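Local coordinates for CAMK/CAMK2 protein kinase (PDB 5IG1) that probably phosphorylates serine and threonine side chains of proteins with ATP under calcium/calmodulin control, this chain being the kinase domain of a longer choanoflagellate enzyme, at residues H75-S80 with I125-Q130; S119-Q124 with A156-T161; K135-R140 with G164-M169. All coordinates share one frame; numbering follows the deposited sequence.

Contact 1 of 3, residues H75-S80 with I125-Q130; sequences HEHIVS and ILSALQ
His77 and Ala128 bring the two backbones together, their CA atoms 5.3 Å apart, where the type I turn from His75 to Ile78 leans on one flank of helix 115-134. The turn folds three side chains round the small Ala128. Ala128 CB lies 3.4 Å from His77 O, and Ile78 CG1 packs on Ala128 CB at 3.7 Å. The His75 ring lies over the helix, with Ala128 CA above one face, 4.0 Å from the ring centroid in a CH-pi contact. CG of His75 stands anti to the backbone N (chi1 -168°), which starts the imidazole toward the helix. Ser127 OG sits near the plane of that ring, at its edge, 3.7 Å from His75 CE1, but its hydrogen bond goes back into the helix, to Gln124 O. His77 approaches the same hydroxyl obliquely with CD2, while its ND1 bonds to Val158 O. No hydrogen bond spans the two segments; within the turn His77 N donates to His75 ND1 over 3.0 Å. Because ND1 accepts there, a neutral His75 would probably carry its proton on NE2. The chemistry implies that the loop following helix 57-72 rests on helix 115-134 through van der Waals and CH-pi contact, whereas its hydrogen bonds to the large lobe run to strand 158-160.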
ATOM      1  N   HIS A  75       3.964 -11.779  -7.447  1.00 66.92           N
ATOM      2  CA  HIS A  75       2.522 -11.901  -7.304  1.00 51.91           C
ATOM      3  C   HIS A  75       1.846 -10.928  -8.257  1.00 59.78           C
ATOM      4  O   HIS A  75       2.396  -9.871  -8.580  1.00 68.20           O
ATOM      5  CB  HIS A  75       2.078 -11.631  -5.864  1.00 53.01           C
ATOM      6  CG  HIS A  75       0.661 -12.018  -5.583  1.00 48.76           C
ATOM      7  ND1 HIS A  75      -0.392 -11.139  -5.715  1.00 54.78           N
ATOM      8  CD2 HIS A  75       0.127 -13.189  -5.167  1.00 37.61           C
ATOM      9  CE1 HIS A  75      -1.517 -11.755  -5.399  1.00 63.61           C
ATOM     10  NE2 HIS A  75      -1.230 -13.000  -5.062  1.00 67.61           N
ATOM     11  N   GLU A  76       0.645 -11.299  -8.702  1.00 65.11           N
ATOM     12  CA  GLU A  76      -0.078 -10.476  -9.666  1.00 57.59           C
ATOM     13  C   GLU A  76      -0.400  -9.096  -9.097  1.00 55.00           C
ATOM     14  O   GLU A  76      -0.362  -8.094  -9.821  1.00 64.65           O
ATOM     15  CB  GLU A  76      -1.353 -11.200 -10.104  1.00 72.21           C
ATOM     16  CG  GLU A  76      -2.345 -10.348 -10.887  1.00 94.51           C
ATOM     17  CD  GLU A  76      -1.790  -9.864 -12.214  1.00107.33           C
ATOM     18  OE1 GLU A  76      -1.762  -8.635 -12.438  1.00 97.96           O
ATOM     19  OE2 GLU A  76      -1.378 -10.716 -13.030  1.00118.91           O
ATOM     20  N   HIS A  77      -0.707  -9.017  -7.803  1.00 46.33           N
ATOM     21  CA  HIS A  77      -1.129  -7.767  -7.185  1.00 45.49           C
ATOM     22  C   HIS A  77      -0.021  -7.112  -6.377  1.00 41.87           C
ATOM     23  O   HIS A  77      -0.296  -6.326  -5.460  1.00 48.98           O
ATOM     24  CB  HIS A  77      -2.373  -8.010  -6.337  1.00 50.19           C
ATOM     25  CG  HIS A  77      -3.507  -8.566  -7.132  1.00 49.18           C
ATOM     26  ND1 HIS A  77      -4.111  -7.861  -8.150  1.00 40.49           N
ATOM     27  CD2 HIS A  77      -4.104  -9.780  -7.109  1.00 58.40           C
ATOM     28  CE1 HIS A  77      -5.057  -8.603  -8.695  1.00 51.40           C
ATOM     29  NE2 HIS A  77      -5.073  -9.772  -8.082  1.00 65.03           N
ATOM     30  N   ILE A  78       1.227  -7.428  -6.704  1.00 44.89           N
ATOM     31  CA  ILE A  78       2.402  -6.746  -6.183  1.00 44.74           C
ATOM     32  C   ILE A  78       3.191  -6.260  -7.386  1.00 39.07           C
ATOM     33  O   ILE A  78       3.534  -7.059  -8.265  1.00 66.81           O
ATOM     34  CB  ILE A  78       3.264  -7.673  -5.315  1.00 40.59           C
ATOM     35  CG1 ILE A  78       2.481  -8.164  -4.103  1.00 39.79           C
ATOM     36  CG2 ILE A  78       4.528  -6.959  -4.877  1.00 31.86           C
ATOM     37  CD1 ILE A  78       3.238  -9.182  -3.309  1.00 41.32           C
ATOM     38  N   VAL A  79       3.468  -4.955  -7.431  1.00 48.30           N
ATOM     39  CA  VAL A  79       4.288  -4.377  -8.490  1.00 45.25           C
ATOM     40  C   VAL A  79       5.632  -5.089  -8.532  1.00 43.83           C
ATOM     41  O   VAL A  79       6.451  -4.943  -7.621  1.00 51.41           O
ATOM     42  CB  VAL A  79       4.481  -2.866  -8.295  1.00 37.37           C
ATOM     43  CG1 VAL A  79       5.474  -2.343  -9.319  1.00 43.86           C
ATOM     44  CG2 VAL A  79       3.153  -2.138  -8.416  1.00 33.36           C
ATOM     45  N   SER A  80       5.867  -5.854  -9.595  1.00 45.43           N
ATOM     46  CA  SER A  80       7.033  -6.719  -9.666  1.00 51.95           C
ATOM     47  C   SER A  80       8.282  -5.913  -9.987  1.00 63.07           C
ATOM     48  O   SER A  80       8.306  -5.143 -10.954  1.00 56.10           O
ATOM     49  CB  SER A  80       6.831  -7.811 -10.719  1.00 72.52           C
ATOM     50  OG  SER A  80       5.997  -8.848 -10.227  1.00 96.71           O
ATOM     51  N   ILE A 125      -5.779  -6.456  -2.632  1.00 41.50           N
ATOM     52  CA  ILE A 125      -4.829  -6.061  -1.595  1.00 39.71           C
ATOM     53  C   ILE A 125      -4.574  -7.223  -0.644  1.00 41.88           C
ATOM     54  O   ILE A 125      -3.426  -7.560  -0.331  1.00 48.23           O
ATOM     55  CB  ILE A 125      -5.345  -4.822  -0.841  1.00 47.26           C
ATOM     56  CG1 ILE A 125      -5.545  -3.654  -1.802  1.00 46.09           C
ATOM     57  CG2 ILE A 125      -4.398  -4.443   0.299  1.00 41.59           C
ATOM     58  CD1 ILE A 125      -6.257  -2.485  -1.179  1.00 42.51           C
ATOM     59  N   LEU A 126      -5.647  -7.869  -0.193  1.00 39.94           N
ATOM     60  CA  LEU A 126      -5.516  -8.961   0.763  1.00 46.08           C
ATOM     61  C   LEU A 126      -4.764 -10.140   0.164  1.00 48.87           C
ATOM     62  O   LEU A 126      -3.976 -10.781   0.854  1.00 52.15           O
ATOM     63  CB  LEU A 126      -6.894  -9.404   1.261  1.00 44.26           C
ATOM     64  CG  LEU A 126      -7.519  -8.525   2.345  1.00 39.26           C
ATOM     65  CD1 LEU A 126      -8.899  -9.041   2.705  1.00 50.63           C
ATOM     66  CD2 LEU A 126      -6.633  -8.478   3.582  1.00 42.57           C
ATOM     67  N   SER A 127      -5.000 -10.461  -1.108  1.00 53.50           N
ATOM     68  CA  SER A 127      -4.300 -11.598  -1.698  1.00 45.19           C
ATOM     69  C   SER A 127      -2.809 -11.312  -1.815  1.00 50.65           C
ATOM     70  O   SER A 127      -1.973 -12.167  -1.476  1.00 67.02           O
ATOM     71  CB  SER A 127      -4.901 -11.944  -3.061  1.00 57.89           C
ATOM     72  OG  SER A 127      -4.773 -10.871  -3.973  1.00 84.72           O
ATOM     73  N   ALA A 128      -2.457 -10.108  -2.275  1.00 43.66           N
ATOM     74  CA  ALA A 128      -1.057  -9.700  -2.277  1.00 44.35           C
ATOM     75  C   ALA A 128      -0.454  -9.814  -0.881  1.00 55.97           C
ATOM     76  O   ALA A 128       0.650 -10.354  -0.711  1.00 54.71           O
ATOM     77  CB  ALA A 128      -0.935  -8.270  -2.802  1.00 44.35           C
ATOM     78  N   LEU A 129      -1.179  -9.332   0.133  1.00 50.03           N
ATOM     79  CA  LEU A 129      -0.703  -9.440   1.506  1.00 43.25           C
ATOM     80  C   LEU A 129      -0.550 -10.888   1.942  1.00 56.70           C
ATOM     81  O   LEU A 129       0.342 -11.201   2.732  1.00 64.03           O
ATOM     82  CB  LEU A 129      -1.652  -8.716   2.455  1.00 39.39           C
ATOM     83  CG  LEU A 129      -1.445  -7.215   2.563  1.00 43.33           C
ATOM     84  CD1 LEU A 129      -2.081  -6.753   3.844  1.00 57.48           C
ATOM     85  CD2 LEU A 129       0.049  -6.901   2.544  1.00 37.63           C
ATOM     86  N   GLN A 130      -1.429 -11.774   1.474  1.00 52.72           N
ATOM     87  CA  GLN A 130      -1.298 -13.188   1.802  1.00 59.32           C
ATOM     88  C   GLN A 130      -0.004 -13.746   1.238  1.00 60.75           C
ATOM     89  O   GLN A 130       0.669 -14.556   1.888  1.00 69.00           O
ATOM     90  CB  GLN A 130      -2.494 -13.973   1.268  1.00 56.07           C
ATOM     91  CG  GLN A 130      -2.436 -15.450   1.595  1.00 78.11           C
ATOM     92  CD  GLN A 130      -3.646 -16.213   1.088  1.00 93.17           C
ATOM     93  OE1 GLN A 130      -4.289 -16.949   1.838  1.00106.18           O
ATOM     94  NE2 GLN A 130      -3.956 -16.051  -0.194  1.00 73.53           N
TER

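Contact 2 of 3, residues S119-Q124 with A156-T161; sequences SACMHQ and APVKIT
Gln124 and Val158 carry this contact, their side chains crossing at about a right angle where helix 115-134 passes strand 158-160. From CB outward the glutamine follows Val158, until its amide splits between strand and helix. Gln124 CB rests against the valine, 4.0 Å from Val158 CB. CG stands anti to the carbonyl carbon (chi1 -56°), and the chain runs extended beyond it, which carries the amide across to the strand. Gln124 CD follows the valine at 3.9 Å from Val158 CB. The carboxamide then divides its two ends. Gln124 OE1 faces Val158 N, modelled at 2.4 Å; so short a length is doubtful at this resolution, though an amide oxygen facing this N-H is consistent with a hydrogen bond. The same oxygen, Gln124 OE1, lies beside the proline ring, 3.7 Å from Pro157 CB. At the other end of the amide, Gln124 NE2 turns back to its own helix and gives a weak hydrogen bond of 3.1 Å to Ala120 O, one turn earlier. Gln124 NE2 also lies 3.9 Å from Val158 CG2. Three residues before the glutamine, Cys121 SG touches Val158 CG2 at 4.1 Å, extending the apolar side of the meeting.

Behind the valine, the neighbouring Pro157 and Lys159 make backbone bonds to Ala150 and Leu148 on the hairpin partner, and the side chain of Val158 also touches Leu149 there. The packing of the hairpin of strands 147-149 and 158-160 on helix 115-134 belongs to the large lobe of the protein kinase fold, and the second strand of that hairpin leads directly into the DFG motif that ends at Gly164.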
ATOM      1  N   SER A 119     -14.766  -4.252  -2.337  1.00 50.37           N
ATOM      2  CA  SER A 119     -14.427  -5.617  -1.975  1.00 42.72           C
ATOM      3  C   SER A 119     -13.497  -6.243  -2.997  1.00 41.57           C
ATOM      4  O   SER A 119     -12.689  -7.103  -2.644  1.00 59.97           O
ATOM      5  CB  SER A 119     -15.703  -6.449  -1.828  1.00 36.71           C
ATOM      6  OG  SER A 119     -15.417  -7.758  -1.365  1.00 61.63           O
ATOM      7  N   ALA A 120     -13.612  -5.851  -4.264  1.00 44.09           N
ATOM      8  CA  ALA A 120     -12.660  -6.311  -5.267  1.00 32.32           C
ATOM      9  C   ALA A 120     -11.280  -5.731  -4.997  1.00 45.77           C
ATOM     10  O   ALA A 120     -10.272  -6.452  -5.017  1.00 55.23           O
ATOM     11  CB  ALA A 120     -13.149  -5.926  -6.661  1.00 37.48           C
ATOM     12  N   CYS A 121     -11.219  -4.426  -4.723  1.00 50.87           N
ATOM     13  CA  CYS A 121      -9.954  -3.802  -4.354  1.00 49.02           C
ATOM     14  C   CYS A 121      -9.360  -4.473  -3.124  1.00 51.37           C
ATOM     15  O   CYS A 121      -8.196  -4.898  -3.128  1.00 58.35           O
ATOM     16  CB  CYS A 121     -10.163  -2.309  -4.103  1.00 50.35           C
ATOM     17  SG  CYS A 121     -10.730  -1.381  -5.531  1.00 75.87           S
ATOM     18  N   MET A 122     -10.158  -4.592  -2.063  1.00 45.77           N
ATOM     19  CA  MET A 122      -9.649  -5.193  -0.837  1.00 44.21           C
ATOM     20  C   MET A 122      -9.278  -6.646  -1.045  1.00 45.52           C
ATOM     21  O   MET A 122      -8.376  -7.154  -0.379  1.00 48.43           O
ATOM     22  CB  MET A 122     -10.676  -5.069   0.284  1.00 46.63           C
ATOM     23  CG  MET A 122     -10.638  -3.723   0.956  1.00 55.55           C
ATOM     24  SD  MET A 122      -9.019  -3.478   1.689  1.00 70.14           S
ATOM     25  CE  MET A 122      -8.889  -4.988   2.636  1.00 51.95           C
ATOM     26  N   HIS A 123      -9.972  -7.337  -1.941  1.00 58.42           N
ATOM     27  CA  HIS A 123      -9.611  -8.714  -2.235  1.00 49.55           C
ATOM     28  C   HIS A 123      -8.220  -8.778  -2.844  1.00 60.94           C
ATOM     29  O   HIS A 123      -7.393  -9.600  -2.438  1.00 63.73           O
ATOM     30  CB  HIS A 123     -10.639  -9.346  -3.170  1.00 48.14           C
ATOM     31  CG  HIS A 123     -10.288 -10.738  -3.587  1.00 64.93           C
ATOM     32  ND1 HIS A 123     -10.770 -11.857  -2.939  1.00 52.99           N
ATOM     33  CD2 HIS A 123      -9.477 -11.194  -4.571  1.00 68.24           C
ATOM     34  CE1 HIS A 123     -10.283 -12.940  -3.516  1.00 42.71           C
ATOM     35  NE2 HIS A 123      -9.495 -12.565  -4.507  1.00 57.60           N
ATOM     36  N   GLN A 124      -7.942  -7.906  -3.818  1.00 40.46           N
ATOM     37  CA  GLN A 124      -6.615  -7.895  -4.426  1.00 33.37           C
ATOM     38  C   GLN A 124      -5.538  -7.513  -3.413  1.00 47.49           C
ATOM     39  O   GLN A 124      -4.489  -8.173  -3.333  1.00 51.33           O
ATOM     40  CB  GLN A 124      -6.614  -6.946  -5.616  1.00 31.02           C
ATOM     41  CG  GLN A 124      -7.684  -7.290  -6.630  1.00 42.89           C
ATOM     42  CD  GLN A 124      -7.843  -6.227  -7.697  1.00 49.91           C
ATOM     43  OE1 GLN A 124      -6.913  -5.948  -8.448  1.00 49.46           O
ATOM     44  NE2 GLN A 124      -9.025  -5.618  -7.760  1.00 55.24           N
ATOM     45  N   ALA A 156      -8.799  -2.792 -14.180  1.00 68.77           N
ATOM     46  CA  ALA A 156      -7.371  -2.994 -14.021  1.00 50.13           C
ATOM     47  C   ALA A 156      -7.077  -3.516 -12.616  1.00 57.63           C
ATOM     48  O   ALA A 156      -7.789  -3.187 -11.661  1.00 50.98           O
ATOM     49  CB  ALA A 156      -6.607  -1.694 -14.256  1.00 40.74           C
ATOM     50  N   PRO A 157      -6.042  -4.336 -12.461  1.00 56.09           N
ATOM     51  CA  PRO A 157      -5.763  -4.914 -11.145  1.00 48.43           C
ATOM     52  C   PRO A 157      -5.125  -3.908 -10.201  1.00 46.98           C
ATOM     53  O   PRO A 157      -4.324  -3.059 -10.601  1.00 52.75           O
ATOM     54  CB  PRO A 157      -4.801  -6.063 -11.467  1.00 47.36           C
ATOM     55  CG  PRO A 157      -4.110  -5.614 -12.704  1.00 47.71           C
ATOM     56  CD  PRO A 157      -5.135  -4.859 -13.497  1.00 44.61           C
ATOM     57  N   VAL A 158      -5.499  -4.011  -8.932  1.00 44.89           N
ATOM     58  CA  VAL A 158      -4.831  -3.261  -7.878  1.00 39.18           C
ATOM     59  C   VAL A 158      -3.525  -3.962  -7.540  1.00 47.72           C
ATOM     60  O   VAL A 158      -3.484  -5.188  -7.382  1.00 50.09           O
ATOM     61  CB  VAL A 158      -5.731  -3.138  -6.641  1.00 38.31           C
ATOM     62  CG1 VAL A 158      -4.989  -2.442  -5.513  1.00 30.41           C
ATOM     63  CG2 VAL A 158      -7.007  -2.390  -6.991  1.00 41.75           C
ATOM     64  N   LYS A 159      -2.451  -3.186  -7.438  1.00 43.92           N
ATOM     65  CA  LYS A 159      -1.131  -3.695  -7.102  1.00 29.86           C
ATOM     66  C   LYS A 159      -0.566  -2.873  -5.958  1.00 45.57           C
ATOM     67  O   LYS A 159      -0.588  -1.640  -6.017  1.00 54.32           O
ATOM     68  CB  LYS A 159      -0.196  -3.629  -8.308  1.00 42.75           C
ATOM     69  CG  LYS A 159      -0.543  -4.602  -9.424  1.00 42.50           C
ATOM     70  CD  LYS A 159       0.306  -4.323 -10.647  1.00 38.49           C
ATOM     71  CE  LYS A 159       0.010  -5.306 -11.758  1.00 45.98           C
ATOM     72  NZ  LYS A 159       0.793  -6.560 -11.603  1.00 63.04           N
ATOM     73  N   ILE A 160      -0.069  -3.546  -4.914  1.00 41.89           N
ATOM     74  CA  ILE A 160       0.582  -2.846  -3.814  1.00 34.47           C
ATOM     75  C   ILE A 160       2.052  -2.673  -4.163  1.00 35.20           C
ATOM     76  O   ILE A 160       2.602  -3.389  -5.004  1.00 48.92           O
ATOM     77  CB  ILE A 160       0.402  -3.572  -2.468  1.00 31.43           C
ATOM     78  CG1 ILE A 160       1.202  -4.867  -2.437  1.00 52.59           C
ATOM     79  CG2 ILE A 160      -1.073  -3.872  -2.227  1.00 42.54           C
ATOM     80  CD1 ILE A 160       1.062  -5.614  -1.119  1.00 56.70           C
ATOM     81  N   THR A 161       2.699  -1.706  -3.519  1.00 45.32           N
ATOM     82  CA  THR A 161       4.054  -1.329  -3.911  1.00 38.53           C
ATOM     83  C   THR A 161       4.748  -0.640  -2.738  1.00 37.60           C
ATOM     84  O   THR A 161       4.218  -0.575  -1.625  1.00 39.80           O
ATOM     85  CB  THR A 161       4.020  -0.434  -5.150  1.00 47.30           C
ATOM     86  OG1 THR A 161       5.357  -0.108  -5.548  1.00 73.03           O
ATOM     87  CG2 THR A 161       3.257   0.849  -4.851  1.00 38.03           C
TER

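Contact 3 of 3, residues K135-R140 with G164-M169; sequences KNIIHR and GLAVIM
Arg140 holds the carbonyl of Leu165 side-on, with Arg140 NE 2.7 Å from Leu165 O and NH2 donating to the same oxygen at 3.0 Å. Both bonds lie close to the guanidinium plane. The chain bends at chi3 (-50°), which places NE beside Leu165 O. Over one face of the guanidinium lies Val167 CG1, 3.4 Å above its plane and offset toward the rim, so the group is fixed both at an edge and on a face.

Next to it the backbones form a short antiparallel pair. Ile138 and Val167 are hydrogen-bonded to each other in both directions, Ile138 N reaching Val167 O at 2.9 Å. Met169 N extends the pairing to Asn136 O at 2.8 Å; Asn136 is the positive-phi C-prime residue of the Schellman motif that ends helix 115-134. Ile138 lays CB against Val167 CG2 at 3.8 Å, and its CD1 packs on Met169 CB. On the other side of the sheet, Ile137 and Ile168 both touch Ile69 of helix 57-72.

Further out, Asp200 receives the backbone N-H groups of His139 and Arg140, Tyr195 OH bonds to Arg140 NH1, and His139 NE2 bonds to Thr161 O. An alanine in place of Arg140 would probably leave Leu165 O without its two side-chain donors and open a gap over Val167 CG1.

His139 and Arg140 begin the HRD motif, and Leu165 directly follows the DFG motif. The chemistry implies that the two N-H donors of Arg140, converging on one carbonyl, link the catalytic loop to the start of the activation segment, which the strand pairing continues.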
ATOM      1  N   LYS A 135       5.496 -15.358   3.029  1.00 53.93           N
ATOM      2  CA  LYS A 135       6.944 -15.275   3.008  1.00 43.29           C
ATOM      3  C   LYS A 135       7.497 -14.498   4.198  1.00 58.28           C
ATOM      4  O   LYS A 135       8.661 -14.082   4.165  1.00 67.99           O
ATOM      5  CB  LYS A 135       7.409 -14.650   1.692  1.00 43.10           C
ATOM      6  CG  LYS A 135       6.940 -15.427   0.469  1.00 54.87           C
ATOM      7  CD  LYS A 135       7.886 -15.272  -0.718  1.00 68.96           C
ATOM      8  CE  LYS A 135       7.576 -16.309  -1.792  1.00 86.18           C
ATOM      9  NZ  LYS A 135       8.555 -16.269  -2.915  1.00104.64           N
ATOM     10  N   ASN A 136       6.685 -14.298   5.239  1.00 60.96           N
ATOM     11  CA  ASN A 136       7.116 -13.646   6.478  1.00 63.30           C
ATOM     12  C   ASN A 136       7.548 -12.202   6.235  1.00 59.04           C
ATOM     13  O   ASN A 136       8.473 -11.693   6.870  1.00 63.89           O
ATOM     14  CB  ASN A 136       8.232 -14.438   7.161  1.00 55.32           C
ATOM     15  CG  ASN A 136       7.718 -15.676   7.847  1.00 71.87           C
ATOM     16  OD1 ASN A 136       6.647 -15.661   8.451  1.00 91.52           O
ATOM     17  ND2 ASN A 136       8.475 -16.759   7.759  1.00 87.87           N
ATOM     18  N   ILE A 137       6.865 -11.532   5.316  1.00 47.39           N
ATOM     19  CA  ILE A 137       7.157 -10.151   4.961  1.00 38.10           C
ATOM     20  C   ILE A 137       6.043  -9.276   5.507  1.00 49.68           C
ATOM     21  O   ILE A 137       4.860  -9.554   5.274  1.00 58.87           O
ATOM     22  CB  ILE A 137       7.292  -9.981   3.440  1.00 49.20           C
ATOM     23  CG1 ILE A 137       8.552 -10.692   2.940  1.00 46.21           C
ATOM     24  CG2 ILE A 137       7.297  -8.502   3.067  1.00 39.81           C
ATOM     25  CD1 ILE A 137       8.672 -10.734   1.440  1.00 54.23           C
ATOM     26  N   ILE A 138       6.422  -8.227   6.237  1.00 56.65           N
ATOM     27  CA  ILE A 138       5.494  -7.231   6.762  1.00 36.13           C
ATOM     28  C   ILE A 138       5.723  -5.942   5.991  1.00 36.25           C
ATOM     29  O   ILE A 138       6.807  -5.355   6.071  1.00 72.92           O
ATOM     30  CB  ILE A 138       5.699  -6.998   8.266  1.00 51.45           C
ATOM     31  CG1 ILE A 138       5.799  -8.319   9.030  1.00 54.21           C
ATOM     32  CG2 ILE A 138       4.568  -6.163   8.807  1.00 49.48           C
ATOM     33  CD1 ILE A 138       6.298  -8.146  10.464  1.00 53.58           C
ATOM     34  N   HIS A 139       4.708  -5.498   5.245  1.00 37.64           N
ATOM     35  CA  HIS A 139       4.844  -4.265   4.463  1.00 39.38           C
ATOM     36  C   HIS A 139       5.051  -3.051   5.367  1.00 38.73           C
ATOM     37  O   HIS A 139       5.835  -2.153   5.040  1.00 47.24           O
ATOM     38  CB  HIS A 139       3.610  -4.072   3.580  1.00 34.77           C
ATOM     39  CG  HIS A 139       3.723  -2.937   2.608  1.00 36.60           C
ATOM     40  ND1 HIS A 139       3.625  -1.612   2.983  1.00 33.13           N
ATOM     41  CD2 HIS A 139       3.913  -2.934   1.268  1.00 37.41           C
ATOM     42  CE1 HIS A 139       3.768  -0.845   1.917  1.00 45.31           C
ATOM     43  NE2 HIS A 139       3.934  -1.621   0.862  1.00 43.72           N
ATOM     44  N   ARG A 140       4.325  -2.995   6.487  1.00 44.06           N
ATOM     45  CA  ARG A 140       4.464  -1.989   7.540  1.00 52.84           C
ATOM     46  C   ARG A 140       3.970  -0.601   7.146  1.00 49.77           C
ATOM     47  O   ARG A 140       3.741   0.240   8.022  1.00 53.71           O
ATOM     48  CB  ARG A 140       5.917  -1.883   8.016  1.00 40.04           C
ATOM     49  CG  ARG A 140       6.370  -3.020   8.904  1.00 37.38           C
ATOM     50  CD  ARG A 140       7.448  -2.531   9.863  1.00 42.56           C
ATOM     51  NE  ARG A 140       8.504  -1.801   9.167  1.00 39.96           N
ATOM     52  CZ  ARG A 140       9.425  -1.064   9.777  1.00 52.58           C
ATOM     53  NH1 ARG A 140       9.410  -0.955  11.104  1.00 41.91           N
ATOM     54  NH2 ARG A 140      10.350  -0.430   9.061  1.00 43.26           N
ATOM     55  N   GLY A 164       9.885  -0.262   0.862  1.00 43.87           N
ATOM     56  CA  GLY A 164      11.055   0.305   1.515  1.00 45.94           C
ATOM     57  C   GLY A 164      11.031   0.141   3.024  1.00 41.92           C
ATOM     58  O   GLY A 164      12.072  -0.070   3.649  1.00 69.05           O
ATOM     59  N   LEU A 165       9.849   0.227   3.627  1.00 45.00           N
ATOM     60  CA  LEU A 165       9.690  -0.001   5.056  1.00 46.15           C
ATOM     61  C   LEU A 165       9.440  -1.463   5.393  1.00 51.40           C
ATOM     62  O   LEU A 165       9.338  -1.802   6.579  1.00 51.29           O
ATOM     63  CB  LEU A 165       8.544   0.857   5.606  1.00 52.80           C
ATOM     64  CG  LEU A 165       8.854   2.345   5.759  1.00 40.89           C
ATOM     65  CD1 LEU A 165       7.673   3.080   6.346  1.00 51.98           C
ATOM     66  CD2 LEU A 165      10.089   2.533   6.621  1.00 46.56           C
ATOM     67  N   ALA A 166       9.347  -2.329   4.384  1.00 54.29           N
ATOM     68  CA  ALA A 166       9.054  -3.735   4.616  1.00 45.05           C
ATOM     69  C   ALA A 166      10.150  -4.391   5.445  1.00 43.22           C
ATOM     70  O   ALA A 166      11.334  -4.076   5.316  1.00 55.60           O
ATOM     71  CB  ALA A 166       8.895  -4.472   3.286  1.00 36.40           C
ATOM     72  N   VAL A 167       9.740  -5.320   6.309  1.00 44.84           N
ATOM     73  CA  VAL A 167      10.662  -6.078   7.141  1.00 43.99           C
ATOM     74  C   VAL A 167      10.357  -7.559   6.984  1.00 44.62           C
ATOM     75  O   VAL A 167       9.264  -7.955   6.573  1.00 57.35           O
ATOM     76  CB  VAL A 167      10.584  -5.674   8.628  1.00 41.61           C
ATOM     77  CG1 VAL A 167      10.975  -4.213   8.801  1.00 53.78           C
ATOM     78  CG2 VAL A 167       9.189  -5.934   9.174  1.00 44.51           C
ATOM     79  N   ILE A 168      11.346  -8.378   7.328  1.00 41.89           N
ATOM     80  CA  ILE A 168      11.218  -9.829   7.311  1.00 50.85           C
ATOM     81  C   ILE A 168      11.158 -10.313   8.749  1.00 62.73           C
ATOM     82  O   ILE A 168      12.081 -10.068   9.536  1.00 61.96           O
ATOM     83  CB  ILE A 168      12.376 -10.494   6.555  1.00 49.29           C
ATOM     84  CG1 ILE A 168      12.486  -9.918   5.148  1.00 52.90           C
ATOM     85  CG2 ILE A 168      12.170 -11.999   6.494  1.00 43.89           C
ATOM     86  CD1 ILE A 168      13.522 -10.601   4.308  1.00 53.01           C
ATOM     87  N   MET A 169      10.076 -11.006   9.090  1.00 64.34           N
ATOM     88  CA  MET A 169       9.835 -11.498  10.440  1.00 57.90           C
ATOM     89  C   MET A 169      10.252 -12.962  10.508  1.00 68.77           C
ATOM     90  O   MET A 169       9.568 -13.834   9.963  1.00 78.42           O
ATOM     91  CB  MET A 169       8.364 -11.324  10.809  1.00 58.25           C
ATOM     92  CG  MET A 169       7.981 -11.914  12.138  1.00 79.46           C
ATOM     93  SD  MET A 169       6.197 -11.957  12.311  1.00 80.23           S
ATOM     94  CE  MET A 169       5.757 -12.957  10.890  1.00 81.31           C
TER

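Followed from the N terminus, the chain first leaves helix 57-72 and enters residues 75-80, whose partner 125-130 closes a loop that holds the last two small-lobe strands, 81-86 and 90-96, and the start of the large lobe. Contact 2 opens at 119-124, before that loop has closed, and ends at 156-161, so contacts 1 and 2 cross; they share helix 115-134 and meet directly between the backbones of His77 and Ile160. Contact 3 starts at 135-140, after contact 1 is complete, and closes at 164-169, thus crossing contact 2, which it touches between residues 135-140 and 156-161. Together they tie the loop after helix 57-72, the central helix, the hairpin and the activation segment.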